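PDB 4ZM4: aminotransferase, which belongs to the class-III family of aminotransferases, which use pyridoxal-5'-phosphate as cofactor, and forms an assembly of two chains. Local coordinates for residues B[382-387]-B[391-396]; B[351-356]-B[369-374]; B[401-406]-B[410-415]. The protein carries 1 engineered substitution. All blocks are in the same frame, centred on the assembly; numbering follows the deposited sequence.

Contact 1. Residues B[382-387]-B[391-396]; sequences AEPRDL and AALVDF
A391 N donates to L387 O at 2.9 Å with an N-H...O angle of 163°, an alpha-helical i to i+4 bond that closes the first turn of helix 387-393. The loop 382-386 runs into this helix, so the contact is a short helix folded back beside its own lead-in segment. Both belong to the C-terminal part of a class-III aminotransferase. At the other end the backbones stand further apart: the CA atoms of A382 and L393 are 8.3 Å from each other.

L393 bridges this distance. Its CG stands anti to the carbonyl carbon and beside the backbone N (chi1 -55°). One branch, CD1, does all its touching of the loop. It meets CB of A382 at 3.4 Å and reaches CD of P384 at 4.0 Å. The leucine and the proline ring lie at a slant to each other. P384 is buried and also packs on L390 of the same helix and on H361 of strand 360-365.

D386 sits at the N-cap, and its OD1 accepts from the backbone N of Q389. Its other oxygen, OD2, pairs with R385 NH1 at 2.6 Å in a salt bridge. The carboxylate therefore serves the helix start and a neighbouring charge at once. The side-chain OE1 of Q389 in turn accepts from the backbone N of R385.

After A391 the chain soon leaves the helix, with V394 N bonded to A391 O at 3.3 Å. D395 is the N-cap of helix 396-408, and its OD2 also pairs with R398. Just before it, V394 places CG1 3.7 Å above the plane of the F396 ring, over its centre.

Contact 2. Residues B[351-356]-B[369-374]; sequences EVFATE and MSVALL
F353 on helix 334-355 reaches V371 and L373 on strand 368-373, and its ring makes the whole contact from the helix side. The tight part is at L373. Its CD1 sits at the edge of the phenylalanine ring, in the ring plane, 3.5 Å from CE2 and 4.0 Å from CD2. The two side chains cross at about a right angle. L373 does not start out toward the helix. With CG anti to the backbone N (chi1 -164°), the leucine chain extends far enough for CD1 to reach the ring. F353 holds its own ring out from the helix with CG beside the backbone N (chi1 -79°).

The looser part is at V371. Its CB points to the helix, but CG1 comes no nearer than 4.3 Å to F353 CZ and approaches the ring obliquely. The two segments bury only 119 Å² between them, and all three touching residues are buried. This is purely apolar packing.

The far side of the helix is the solvent side. E351, A354 and T355 are exposed and do not touch the strand. Here the T355 hydroxyl serves the helix itself. E351 O accepts twice from T355: from N at 2.8 Å and from OG1 at 3.0 Å. The hydroxyl bond comes from above the carbonyl plane.

Further neighbours enclose the phenylalanine. F353 also packs on L443 of helix 429-444 and on V360 of strand 360-365. Strand 368-373 is the middle strand of an antiparallel three-stranded sheet, with 360-365 on one side and 421-422 on the other. The contact thus sets the last turns of helix 334-355 against this C-terminal sheet, beside helix 429-444.

Contact 3. Residues B[401-406]-B[410-415]; sequences RLQTLA and GVYFHP
Q403 and A406 of helix 396-408 carry the contact with the chain that follows it. Three kinds of interaction join them.

Direct hydrogen bonds come first. Q403 NE2 donates to F413 O at 2.8 Å, nearly in line with the carbonyl but bent at the hydrogen (136°). The glutamine chain folds at chi2 (66°), which turns its amide toward the chain just after strand 411-412. V411 N donates to A406 O at 3.0 Å. Y412 OH bonds to A37 O.

One water adds a bridge. It donates to Q403 O and to V411 O, and accepts from F413 N. It also lies over one face of the F413 ring, offset toward the rim.

Apolar packing completes the contact. A406 CB meets F413 CE2 at 3.6 Å, obliquely to the ring, and L402 CG lies 4.4 Å from F413 CZ. Q403 CB to F413 CE1 (3.1 Å) is unusually short and doubtful. The Q403 and P415 side chains run side by side. Y412 packs on L95 of the second subunit.

G410 leaves the helix with positive phi (93°), and V411 N closes back on A406: the Schellman motif, a common glycine-terminated helix end, here leading into strand 411-412.

In the fold
The contacts follow one another along the C-terminal part of the chain. Contacts 1 and 2 have centres 14 Å apart and touch directly: D395 N lies 2.9 Å from L373 O, probably a hydrogen bond, which would fasten the turn between helices 387-393 and 396-408 to the three-stranded sheet. Contacts 2 and 3 have centres 13 Å apart and meet where F353 CZ packs on L402 CD2 at 4.0 Å. Contacts 1 and 3, with centres 20 Å apart, do not touch, although their helices are consecutive. In contact 3 the H414 side chain is about 5 Å from the bound P3B. In contact 1 the side chain of L387 is about 13 Å from the bound P3B.

Contact 1. Residues B[382-387]-B[391-396]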
loop_
_atom_site.group_PDB
_atom_site.type_symbol
_atom_site.label_atom_id
_atom_site.label_comp_id
_atom_site.label_asym_id
_atom_site.label_seq_id
_atom_site.Cartn_x
_atom_site.Cartn_y
_atom_site.Cartn_z
ATOM N N ALA B 382 -34.191 -10.049 17.392
ATOM C CA ALA B 382 -33.954 -9.784 15.978
ATOM C C ALA B 382 -32.697 -10.471 15.457
ATOM O O ALA B 382 -31.704 -10.543 16.181
ATOM C CB ALA B 382 -33.856 -8.281 15.757
ATOM N N GLU B 383 -32.742 -10.982 14.219
ATOM C CA GLU B 383 -31.503 -11.364 13.499
ATOM C C GLU B 383 -31.389 -10.554 12.204
ATOM O O GLU B 383 -31.824 -10.994 11.145
ATOM C CB GLU B 383 -31.377 -12.857 13.183
ATOM C CG GLU B 383 -30.872 -13.734 14.328
ATOM C CD GLU B 383 -29.594 -13.231 15.001
ATOM O OE1 GLU B 383 -29.429 -13.529 16.196
ATOM O OE2 GLU B 383 -28.765 -12.533 14.361
ATOM N N PRO B 384 -30.863 -9.332 12.306
ATOM C CA PRO B 384 -30.779 -8.491 11.144
ATOM C C PRO B 384 -29.919 -9.150 10.097
ATOM O O PRO B 384 -28.924 -9.821 10.443
ATOM C CB PRO B 384 -30.117 -7.217 11.683
ATOM C CG PRO B 384 -29.405 -7.643 12.905
ATOM C CD PRO B 384 -30.296 -8.679 13.500
ATOM N N ARG B 385 -30.316 -8.993 8.840
ATOM C CA ARG B 385 -29.615 -9.637 7.732
ATOM C C ARG B 385 -28.723 -8.667 6.969
ATOM O O ARG B 385 -27.946 -9.078 6.117
ATOM C CB ARG B 385 -30.613 -10.288 6.770
ATOM C CG ARG B 385 -31.524 -9.312 6.022
ATOM C CD ARG B 385 -31.716 -9.719 4.547
ATOM N NE ARG B 385 -32.925 -9.177 3.895
ATOM C CZ ARG B 385 -32.984 -8.013 3.242
ATOM N NH1 ARG B 385 -31.908 -7.206 3.135
ATOM N NH2 ARG B 385 -34.130 -7.645 2.700
ATOM N N ASP B 386 -28.790 -7.388 7.314
ATOM C CA ASP B 386 -27.987 -6.399 6.646
ATOM C C ASP B 386 -27.721 -5.205 7.551
ATOM O O ASP B 386 -28.230 -5.146 8.656
ATOM C CB ASP B 386 -28.637 -5.948 5.326
ATOM C CG ASP B 386 -29.982 -5.255 5.524
ATOM O OD1 ASP B 386 -30.229 -4.636 6.592
ATOM O OD2 ASP B 386 -30.810 -5.338 4.598
ATOM N N LEU B 387 -26.882 -4.291 7.059
ATOM C CA LEU B 387 -26.444 -3.105 7.795
ATOM C C LEU B 387 -27.573 -2.227 8.332
ATOM O O LEU B 387 -27.502 -1.762 9.469
ATOM C CB LEU B 387 -25.486 -2.265 6.907
ATOM C CG LEU B 387 -25.112 -0.858 7.381
ATOM C CD1 LEU B 387 -24.390 -0.943 8.715
ATOM C CD2 LEU B 387 -24.266 -0.126 6.335
ATOM N N ALA B 391 -28.154 -1.653 12.280
ATOM C CA ALA B 391 -27.932 -0.292 12.794
ATOM C C ALA B 391 -29.130 0.226 13.531
ATOM O O ALA B 391 -28.991 0.963 14.484
ATOM C CB ALA B 391 -27.552 0.668 11.662
ATOM N N ALA B 392 -30.317 -0.194 13.097
ATOM C CA ALA B 392 -31.559 0.329 13.663
ATOM C C ALA B 392 -31.789 -0.162 15.080
ATOM O O ALA B 392 -32.448 0.497 15.832
ATOM C CB ALA B 392 -32.746 -0.017 12.775
ATOM N N LEU B 393 -31.252 -1.322 15.433
ATOM C CA LEU B 393 -31.414 -1.884 16.784
ATOM C C LEU B 393 -30.460 -1.300 17.795
ATOM O O LEU B 393 -30.670 -1.444 19.014
ATOM C CB LEU B 393 -31.181 -3.392 16.765
ATOM C CG LEU B 393 -32.031 -4.243 15.786
ATOM C CD1 LEU B 393 -31.620 -5.708 15.856
ATOM C CD2 LEU B 393 -33.512 -4.107 16.075
ATOM N N VAL B 394 -29.445 -0.594 17.307
ATOM C CA VAL B 394 -28.268 -0.282 18.113
ATOM C C VAL B 394 -28.346 1.099 18.747
ATOM O O VAL B 394 -28.823 2.046 18.153
ATOM C CB VAL B 394 -26.977 -0.413 17.282
ATOM C CG1 VAL B 394 -25.776 0.111 18.051
ATOM C CG2 VAL B 394 -26.749 -1.857 16.893
ATOM N N ASP B 395 -27.902 1.182 19.988
ATOM C CA ASP B 395 -27.852 2.429 20.728
ATOM C C ASP B 395 -26.430 2.967 20.669
ATOM O O ASP B 395 -25.606 2.679 21.543
ATOM C CB ASP B 395 -28.269 2.175 22.191
ATOM C CG ASP B 395 -28.407 3.462 23.003
ATOM O OD1 ASP B 395 -27.869 4.501 22.580
ATOM O OD2 ASP B 395 -29.062 3.411 24.064
ATOM N N PHE B 396 -26.129 3.738 19.630
ATOM C CA PHE B 396 -24.743 4.201 19.367
ATOM C C PHE B 396 -24.156 5.093 20.447
ATOM O O PHE B 396 -23.006 4.889 20.839
ATOM C CB PHE B 396 -24.620 4.833 17.974
ATOM C CG PHE B 396 -24.674 3.829 16.856
ATOM C CD1 PHE B 396 -23.559 3.091 16.512
ATOM C CD2 PHE B 396 -25.863 3.577 16.180
ATOM C CE1 PHE B 396 -23.610 2.139 15.493
ATOM C CE2 PHE B 396 -25.924 2.627 15.169
ATOM C CZ PHE B 396 -24.796 1.914 14.821
#

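Contact 2. Residues B[351-356]-B[369-374]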
loop_
_atom_site.group_PDB
_atom_site.type_symbol
_atom_site.label_atom_id
_atom_site.label_comp_id
_atom_site.label_asym_id
_atom_site.label_seq_id
_atom_site.Cartn_x
_atom_site.Cartn_y
_atom_site.Cartn_z
ATOM N N GLU B 351 -23.496 -13.492 29.319
ATOM C CA GLU B 351 -23.843 -13.574 30.730
ATOM C C GLU B 351 -23.723 -12.180 31.357
ATOM O O GLU B 351 -24.617 -11.734 32.071
ATOM C CB GLU B 351 -22.948 -14.595 31.447
ATOM C CG GLU B 351 -23.275 -14.866 32.907
ATOM C CD GLU B 351 -22.185 -15.673 33.634
ATOM O OE1 GLU B 351 -21.530 -16.535 32.986
ATOM O OE2 GLU B 351 -21.968 -15.440 34.859
ATOM N N VAL B 352 -22.619 -11.491 31.103
ATOM C CA VAL B 352 -22.381 -10.199 31.754
ATOM C C VAL B 352 -23.486 -9.200 31.409
ATOM O O VAL B 352 -23.940 -8.469 32.268
ATOM C CB VAL B 352 -20.980 -9.646 31.419
ATOM C CG1 VAL B 352 -20.837 -8.188 31.869
ATOM C CG2 VAL B 352 -19.913 -10.505 32.079
ATOM N N PHE B 353 -23.909 -9.170 30.152
ATOM C CA PHE B 353 -25.003 -8.275 29.737
ATOM C C PHE B 353 -26.366 -8.741 30.287
ATOM O O PHE B 353 -27.213 -7.912 30.628
ATOM C CB PHE B 353 -25.045 -8.123 28.201
ATOM C CG PHE B 353 -24.025 -7.158 27.657
ATOM C CD1 PHE B 353 -22.700 -7.531 27.489
ATOM C CD2 PHE B 353 -24.388 -5.881 27.295
ATOM C CE1 PHE B 353 -21.760 -6.647 26.983
ATOM C CE2 PHE B 353 -23.453 -5.002 26.790
ATOM C CZ PHE B 353 -22.135 -5.384 26.639
ATOM N N ALA B 354 -26.587 -10.054 30.320
ATOM C CA ALA B 354 -27.837 -10.618 30.837
ATOM C C ALA B 354 -27.988 -10.281 32.311
ATOM O O ALA B 354 -29.033 -9.796 32.735
ATOM C CB ALA B 354 -27.902 -12.137 30.614
ATOM N N THR B 355 -26.949 -10.551 33.086
ATOM C CA THR B 355 -26.948 -10.261 34.520
ATOM C C THR B 355 -27.246 -8.789 34.811
ATOM O O THR B 355 -27.915 -8.461 35.787
ATOM C CB THR B 355 -25.595 -10.667 35.142
ATOM O OG1 THR B 355 -25.374 -12.067 34.921
ATOM C CG2 THR B 355 -25.568 -10.398 36.633
ATOM N N GLU B 356 -26.732 -7.908 33.969
ATOM C CA GLU B 356 -26.998 -6.468 34.076
ATOM C C GLU B 356 -28.314 -6.055 33.435
ATOM O O GLU B 356 -28.698 -4.896 33.524
ATOM C CB GLU B 356 -25.842 -5.676 33.444
ATOM C CG GLU B 356 -24.524 -5.912 34.183
ATOM C CD GLU B 356 -24.612 -5.610 35.662
ATOM O OE1 GLU B 356 -25.174 -4.543 36.014
ATOM O OE2 GLU B 356 -24.127 -6.443 36.458
ATOM N N MET B 369 -16.021 -11.148 15.646
ATOM C CA MET B 369 -17.093 -10.987 16.621
ATOM C C MET B 369 -17.581 -9.520 16.702
ATOM O O MET B 369 -16.756 -8.613 16.875
ATOM C CB MET B 369 -16.551 -11.440 17.977
ATOM C CG MET B 369 -17.565 -11.573 19.070
ATOM S SD MET B 369 -16.781 -12.387 20.484
ATOM C CE MET B 369 -18.157 -12.183 21.627
ATOM N N SER B 370 -18.901 -9.313 16.620
ATOM C CA SER B 370 -19.526 -7.974 16.873
ATOM C C SER B 370 -20.344 -8.021 18.171
ATOM O O SER B 370 -21.037 -9.004 18.448
ATOM C CB SER B 370 -20.322 -7.287 15.722
ATOM O OG SER B 370 -21.470 -7.985 15.309
ATOM N N VAL B 371 -20.226 -6.948 18.942
ATOM C CA VAL B 371 -20.920 -6.768 20.213
ATOM C C VAL B 371 -21.501 -5.362 20.249
ATOM O O VAL B 371 -20.763 -4.389 20.300
ATOM C CB VAL B 371 -19.975 -6.936 21.436
ATOM C CG1 VAL B 371 -20.715 -6.640 22.738
ATOM C CG2 VAL B 371 -19.394 -8.334 21.485
ATOM N N ALA B 372 -22.829 -5.274 20.213
ATOM C CA ALA B 372 -23.527 -4.026 20.123
ATOM C C ALA B 372 -24.621 -3.948 21.179
ATOM O O ALA B 372 -25.449 -4.830 21.296
ATOM C CB ALA B 372 -24.122 -3.864 18.721
ATOM N N LEU B 373 -24.629 -2.840 21.898
ATOM C CA LEU B 373 -25.602 -2.533 22.905
ATOM C C LEU B 373 -26.858 -2.029 22.203
ATOM O O LEU B 373 -26.787 -1.138 21.355
ATOM C CB LEU B 373 -25.009 -1.448 23.802
ATOM C CG LEU B 373 -25.540 -1.080 25.166
ATOM C CD1 LEU B 373 -25.569 -2.256 26.106
ATOM C CD2 LEU B 373 -24.624 -0.022 25.742
ATOM N N LEU B 374 -28.012 -2.604 22.541
ATOM C CA LEU B 374 -29.264 -2.299 21.854
ATOM C C LEU B 374 -30.115 -1.239 22.550
ATOM O O LEU B 374 -30.009 -1.028 23.743
ATOM C CB LEU B 374 -30.082 -3.585 21.687
ATOM C CG LEU B 374 -29.392 -4.746 20.984
ATOM C CD1 LEU B 374 -30.350 -5.900 20.791
ATOM C CD2 LEU B 374 -28.823 -4.322 19.633
#

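Contact 3. Residues B[401-406]-B[410-415]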
loop_
_atom_site.group_PDB
_atom_site.type_symbol
_atom_site.label_atom_id
_atom_site.label_comp_id
_atom_site.label_asym_id
_atom_site.label_seq_id
_atom_site.Cartn_x
_atom_site.Cartn_y
_atom_site.Cartn_z
ATOM N N ARG B 401 -20.282 5.361 24.946
ATOM C CA ARG B 401 -20.091 5.691 26.356
ATOM C C ARG B 401 -19.535 4.478 27.061
ATOM O O ARG B 401 -18.536 4.572 27.786
ATOM C CB ARG B 401 -21.420 6.145 26.960
ATOM C CG ARG B 401 -21.334 6.893 28.278
ATOM C CD ARG B 401 -22.357 8.007 28.349
ATOM N NE ARG B 401 -23.745 7.683 28.114
ATOM C CZ ARG B 401 -24.551 7.048 28.946
ATOM N NH1 ARG B 401 -24.088 6.510 30.077
ATOM N NH2 ARG B 401 -25.814 6.904 28.622
ATOM N N LEU B 402 -20.086 3.309 26.741
ATOM C CA LEU B 402 -19.541 2.030 27.238
ATOM C C LEU B 402 -18.063 1.813 26.910
ATOM O O LEU B 402 -17.318 1.304 27.750
ATOM C CB LEU B 402 -20.350 0.852 26.702
ATOM C CG LEU B 402 -20.003 -0.519 27.263
ATOM C CD1 LEU B 402 -20.394 -0.592 28.734
ATOM C CD2 LEU B 402 -20.689 -1.620 26.466
ATOM N N GLN B 403 -17.610 2.186 25.719
ATOM C CA GLN B 403 -16.213 1.896 25.392
ATOM C C GLN B 403 -15.221 2.829 26.096
ATOM O O GLN B 403 -14.140 2.381 26.451
ATOM C CB GLN B 403 -15.937 1.760 23.861
ATOM C CG GLN B 403 -15.337 2.935 23.123
ATOM C CD GLN B 403 -13.918 3.334 23.482
ATOM O OE1 GLN B 403 -13.696 4.483 23.768
ATOM N NE2 GLN B 403 -12.971 2.441 23.371
ATOM N N THR B 404 -15.578 4.099 26.316
ATOM C CA THR B 404 -14.768 4.992 27.206
ATOM C C THR B 404 -14.609 4.362 28.581
ATOM O O THR B 404 -13.516 4.360 29.153
ATOM C CB THR B 404 -15.413 6.392 27.353
ATOM O OG1 THR B 404 -15.386 7.078 26.100
ATOM C CG2 THR B 404 -14.706 7.241 28.386
ATOM N N LEU B 405 -15.705 3.818 29.116
ATOM C CA LEU B 405 -15.692 3.243 30.461
ATOM C C LEU B 405 -14.841 1.994 30.490
ATOM O O LEU B 405 -14.059 1.786 31.419
ATOM C CB LEU B 405 -17.122 2.953 30.937
ATOM C CG LEU B 405 -17.951 4.199 31.323
ATOM C CD1 LEU B 405 -19.447 3.907 31.309
ATOM C CD2 LEU B 405 -17.502 4.737 32.679
ATOM N N ALA B 406 -15.006 1.156 29.469
ATOM C CA ALA B 406 -14.220 -0.083 29.339
ATOM C C ALA B 406 -12.746 0.222 29.201
ATOM O O ALA B 406 -11.925 -0.406 29.841
ATOM C CB ALA B 406 -14.708 -0.900 28.138
ATOM N N GLY B 410 -9.397 -0.799 31.454
ATOM C CA GLY B 410 -8.271 -1.534 30.868
ATOM C C GLY B 410 -8.626 -2.510 29.774
ATOM O O GLY B 410 -7.928 -3.497 29.568
ATOM N N VAL B 411 -9.714 -2.239 29.053
ATOM C CA VAL B 411 -10.126 -3.055 27.897
ATOM C C VAL B 411 -10.441 -2.099 26.738
ATOM O O VAL B 411 -11.293 -1.226 26.881
ATOM C CB VAL B 411 -11.359 -3.910 28.234
ATOM C CG1 VAL B 411 -11.898 -4.650 26.998
ATOM C CG2 VAL B 411 -11.024 -4.904 29.337
ATOM N N TYR B 412 -9.761 -2.276 25.602
ATOM C CA TYR B 412 -10.028 -1.474 24.428
ATOM C C TYR B 412 -10.782 -2.254 23.363
ATOM O O TYR B 412 -10.298 -3.277 22.884
ATOM C CB TYR B 412 -8.741 -0.917 23.816
ATOM C CG TYR B 412 -8.990 -0.109 22.571
ATOM C CD1 TYR B 412 -9.490 1.172 22.644
ATOM C CD2 TYR B 412 -8.773 -0.647 21.300
ATOM C CE1 TYR B 412 -9.757 1.928 21.507
ATOM C CE2 TYR B 412 -9.043 0.098 20.148
ATOM C CZ TYR B 412 -9.532 1.386 20.263
ATOM O OH TYR B 412 -9.785 2.137 19.135
ATOM N N PHE B 413 -11.928 -1.708 22.945
ATOM C CA PHE B 413 -12.535 -2.041 21.675
ATOM C C PHE B 413 -12.911 -0.733 20.946
ATOM O O PHE B 413 -12.934 0.300 21.569
ATOM C CB PHE B 413 -13.733 -2.988 21.858
ATOM C CG PHE B 413 -14.756 -2.510 22.835
ATOM C CD1 PHE B 413 -15.776 -1.688 22.419
ATOM C CD2 PHE B 413 -14.699 -2.867 24.158
ATOM C CE1 PHE B 413 -16.717 -1.229 23.313
ATOM C CE2 PHE B 413 -15.648 -2.425 25.055
ATOM C CZ PHE B 413 -16.667 -1.605 24.636
ATOM N N HIS B 414 -13.217 -0.800 19.643
ATOM C CA HIS B 414 -13.584 0.387 18.852
ATOM C C HIS B 414 -14.949 0.941 19.336
ATOM O O HIS B 414 -15.866 0.172 19.584
ATOM C CB HIS B 414 -13.661 0.042 17.372
ATOM C CG HIS B 414 -13.680 1.230 16.461
ATOM N ND1 HIS B 414 -14.761 2.077 16.348
ATOM C CD2 HIS B 414 -12.762 1.679 15.576
ATOM C CE1 HIS B 414 -14.497 3.021 15.473
ATOM N NE2 HIS B 414 -13.301 2.788 14.967
ATOM N N PRO B 415 -15.076 2.269 19.459
ATOM C CA PRO B 415 -16.309 2.871 19.978
ATOM C C PRO B 415 -17.561 2.704 19.137
ATOM O O PRO B 415 -18.663 2.848 19.684
ATOM C CB PRO B 415 -15.989 4.366 20.079
ATOM C CG PRO B 415 -14.642 4.554 19.490
ATOM C CD PRO B 415 -13.963 3.229 19.410
HETATM O O HOH W 1 -12.904 0.129 25.183
#